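Local structure of putative isochorismatase (Bordetella bronchiseptica, 3UAO) at residues F62-T74 and S191-E203. The protein catalyses the hydrolysis of maleamate to maleate and ammonia, a step in the bacterial degradation of nicotinate (vitamin B3). Residues are numbered along the deposited sequence; the frame is centred on the assembly and turned at random.
Sequences FGGGNIAAAIETT and SDCVGDRALGPHE. With ACT (acetate ion), chain I.
The amide of Asn66 stands nearly upright on the imidazole of His202, the two planes 82° apart, with ND2 over the centre of one ring face; Leu199 CD2 packs against the amide at 3.6 Å from that same ND2. His202 ND1 is hydrogen-bonded to Thr169 OG1, which helps to set the ring's rotation. At the edge of a second flat group, the Arg197 guanidinium, lie Phe62 CB and an acetate probably taken up from the crystallisation liquor. The two segments belong to the Rossmann-like isochorismatase fold, where helix 67-84 packs along the end of strand 186-195 and the loop leading into helix 199-212.

Asn66 CG lies between the backbone N and the carbonyl carbon, and a chi2 close to zero eclipses OD1 with CA, so that OD1 faces Asp196 N while ND2 goes to the His202 ring. OD1 takes the Asp196 N-H in its carbonyl plane, 2.7 Å from N and with an N-H...O angle of 158°. A weak bond returns from Asn66 N to Asp196 O. Gly195 lets the helix come close: its CA is 4.1 Å from Ile67 CA, and Ala70 CB rests 3.6 Å from Gly195 N.

Further along, Thr73 CG2 touches Asp192 OD2, whose polar partner is His219. Acetate O accepts hydrogen bonds from Arg197 NH1 and NH2, and Lys212 NZ of the second subunit is hydrogen-bonded to the same ion; Gln33 of that subunit accepts from Arg197 NE. Arg197 NH2 also reaches Phe62 O at 2.7 Å, a weak bond bent to 124°.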
# COMPACT_ATOMS: atom_id res chain seq x y z
N PHE A 62 0.79 24.50 16.51
CA PHE A 62 1.55 23.24 16.40
C PHE A 62 3.01 23.48 16.09
O PHE A 62 3.75 22.52 15.91
CB PHE A 62 0.98 22.31 15.31
CG PHE A 62 -0.40 21.83 15.60
CD1 PHE A 62 -0.62 20.88 16.59
CD2 PHE A 62 -1.47 22.32 14.88
CE1 PHE A 62 -1.91 20.42 16.87
CE2 PHE A 62 -2.76 21.87 15.15
CZ PHE A 62 -2.97 20.92 16.15
N GLY A 63 3.40 24.74 16.02
CA GLY A 63 4.75 25.12 15.65
C GLY A 63 5.64 25.42 16.82
O GLY A 63 5.41 24.98 17.94
N GLY A 64 6.65 26.23 16.55
CA GLY A 64 7.69 26.54 17.52
C GLY A 64 8.97 25.92 17.00
O GLY A 64 9.03 25.51 15.84
N GLY A 65 9.96 25.84 17.87
CA GLY A 65 11.24 25.25 17.56
C GLY A 65 11.93 25.99 16.44
O GLY A 65 11.93 27.22 16.41
N ASN A 66 12.52 25.23 15.52
CA ASN A 66 13.19 25.77 14.36
C ASN A 66 12.35 25.63 13.07
O ASN A 66 12.91 25.56 11.97
CB ASN A 66 14.54 25.05 14.19
CG ASN A 66 14.37 23.53 14.02
OD1 ASN A 66 13.26 23.04 14.05
ND2 ASN A 66 15.47 22.80 13.85
N ILE A 67 11.01 25.59 13.19
CA ILE A 67 10.13 25.41 12.05
C ILE A 67 10.00 26.67 11.16
O ILE A 67 10.01 26.57 9.92
CB ILE A 67 8.71 24.93 12.50
CG1 ILE A 67 8.73 23.48 13.02
CG2 ILE A 67 7.74 25.02 11.36
CD1 ILE A 67 7.48 23.07 13.82
N ALA A 68 9.88 27.86 11.78
CA ALA A 68 9.81 29.13 11.02
C ALA A 68 11.03 29.32 10.13
O ALA A 68 10.90 29.71 8.96
CB ALA A 68 9.64 30.32 11.94
N ALA A 69 12.21 29.01 10.70
CA ALA A 69 13.50 29.06 10.01
C ALA A 69 13.58 28.05 8.88
O ALA A 69 14.03 28.36 7.77
CB ALA A 69 14.62 28.79 10.99
N ALA A 70 13.15 26.83 9.17
CA ALA A 70 13.07 25.79 8.11
C ALA A 70 12.19 26.17 6.93
O ALA A 70 12.53 25.87 5.80
CB ALA A 70 12.62 24.46 8.70
N ILE A 71 11.05 26.82 7.18
CA ILE A 71 10.13 27.17 6.10
C ILE A 71 10.80 28.11 5.12
O ILE A 71 10.84 27.85 3.92
CB ILE A 71 8.82 27.78 6.67
CG1 ILE A 71 7.92 26.65 7.19
CG2 ILE A 71 8.05 28.61 5.63
CD1 ILE A 71 6.80 27.15 8.05
N GLU A 72 11.35 29.19 5.63
CA GLU A 72 12.06 30.15 4.80
C GLU A 72 13.24 29.63 4.02
O GLU A 72 13.44 30.04 2.86
CB GLU A 72 12.59 31.30 5.65
CG GLU A 72 11.52 32.22 6.03
CD GLU A 72 10.86 32.82 4.83
OE1 GLU A 72 11.61 33.26 3.88
OE2 GLU A 72 9.60 32.83 4.87
N THR A 73 14.07 28.79 4.66
CA THR A 73 15.22 28.23 3.97
C THR A 73 14.70 27.41 2.77
O THR A 73 15.23 27.51 1.66
CB THR A 73 16.12 27.40 4.90
OG1 THR A 73 16.54 28.21 6.01
CG2 THR A 73 17.33 26.90 4.16
N THR A 74 13.61 26.67 2.98
CA THR A 74 13.01 25.86 1.91
C THR A 74 12.61 26.67 0.67
O THR A 74 12.63 26.13 -0.44
CB THR A 74 11.75 25.08 2.43
OG1 THR A 74 12.11 24.22 3.52
CG2 THR A 74 11.10 24.27 1.30
N SER A 191 18.64 19.11 5.95
CA SER A 191 18.76 19.29 7.40
C SER A 191 18.38 20.67 7.89
O SER A 191 18.02 20.81 9.06
CB SER A 191 20.19 19.00 7.88
OG SER A 191 21.15 19.81 7.21
N ASP A 192 18.51 21.69 7.03
CA ASP A 192 18.19 23.06 7.37
C ASP A 192 16.82 23.45 6.84
O ASP A 192 16.42 24.60 6.99
CB ASP A 192 19.32 24.06 6.96
CG ASP A 192 19.58 24.11 5.45
OD1 ASP A 192 19.31 23.11 4.72
OD2 ASP A 192 20.07 25.16 4.96
N CYS A 193 16.10 22.49 6.26
CA CYS A 193 14.75 22.70 5.75
C CYS A 193 13.69 21.78 6.37
O CYS A 193 12.52 21.70 5.90
CB CYS A 193 14.74 22.47 4.24
SG CYS A 193 15.65 23.69 3.32
N VAL A 194 14.07 21.10 7.44
CA VAL A 194 13.11 20.34 8.21
C VAL A 194 13.11 20.98 9.57
O VAL A 194 14.16 21.34 10.06
CB VAL A 194 13.46 18.80 8.19
CG1 VAL A 194 13.40 18.25 6.71
CG2 VAL A 194 14.80 18.53 8.75
N GLY A 195 11.96 21.20 10.18
CA GLY A 195 11.96 21.78 11.53
C GLY A 195 11.10 21.02 12.50
O GLY A 195 10.22 20.27 12.12
N ASP A 196 11.38 21.18 13.78
CA ASP A 196 10.55 20.54 14.78
C ASP A 196 10.17 21.57 15.83
O ASP A 196 10.79 22.63 15.92
CB ASP A 196 11.29 19.36 15.40
CG ASP A 196 10.37 18.30 15.92
OD1 ASP A 196 10.66 17.09 15.78
OD2 ASP A 196 9.32 18.68 16.47
N ARG A 197 9.14 21.26 16.61
CA ARG A 197 8.75 22.12 17.72
C ARG A 197 9.71 21.96 18.89
O ARG A 197 9.71 22.75 19.81
CB ARG A 197 7.33 21.79 18.18
CG ARG A 197 7.16 20.36 18.72
CD ARG A 197 5.75 20.07 19.16
NE ARG A 197 4.78 20.28 18.11
CZ ARG A 197 4.61 19.49 17.04
NH1 ARG A 197 5.34 18.40 16.85
NH2 ARG A 197 3.68 19.82 16.16
N ALA A 198 10.52 20.92 18.85
CA ALA A 198 11.46 20.64 19.93
C ALA A 198 12.77 20.15 19.35
O ALA A 198 12.74 19.25 18.51
CB ALA A 198 10.88 19.59 20.87
N LEU A 199 13.90 20.70 19.80
CA LEU A 199 15.16 20.44 19.09
C LEU A 199 15.84 19.09 19.38
O LEU A 199 16.62 18.62 18.56
CB LEU A 199 16.17 21.56 19.35
CG LEU A 199 15.83 22.97 18.90
CD1 LEU A 199 16.96 23.88 19.39
CD2 LEU A 199 15.64 23.11 17.42
N GLY A 200 15.62 18.54 20.57
CA GLY A 200 16.18 17.23 20.93
C GLY A 200 15.67 16.15 19.97
O GLY A 200 16.45 15.46 19.33
N PRO A 201 14.33 16.03 19.84
CA PRO A 201 13.71 15.18 18.79
C PRO A 201 14.19 15.45 17.34
O PRO A 201 14.52 14.49 16.61
CB PRO A 201 12.23 15.52 18.94
CG PRO A 201 12.08 15.78 20.40
CD PRO A 201 13.32 16.57 20.75
N HIS A 202 14.26 16.71 16.95
CA HIS A 202 14.89 17.14 15.68
C HIS A 202 16.27 16.51 15.46
O HIS A 202 16.55 15.95 14.41
CB HIS A 202 15.01 18.67 15.67
CG HIS A 202 15.73 19.23 14.49
ND1 HIS A 202 15.13 19.39 13.26
CD2 HIS A 202 17.00 19.69 14.35
CE1 HIS A 202 16.00 19.93 12.42
NE2 HIS A 202 17.13 20.13 13.05
N GLU A 203 17.13 16.56 16.46
CA GLU A 203 18.52 16.10 16.33
C GLU A 203 18.60 14.56 16.38
O GLU A 203 19.41 13.94 15.64
CB GLU A 203 19.37 16.73 17.43
CG GLU A 203 20.77 17.16 17.03
CD GLU A 203 20.80 18.42 16.19
OE1 GLU A 203 20.48 19.50 16.73
OE2 GLU A 203 21.16 18.33 15.01
C ACT I . 4.23 16.03 13.98
O ACT I . 4.22 17.13 14.62
OXT ACT I . 3.96 14.98 14.66
CH3 ACT I . 4.61 16.02 12.51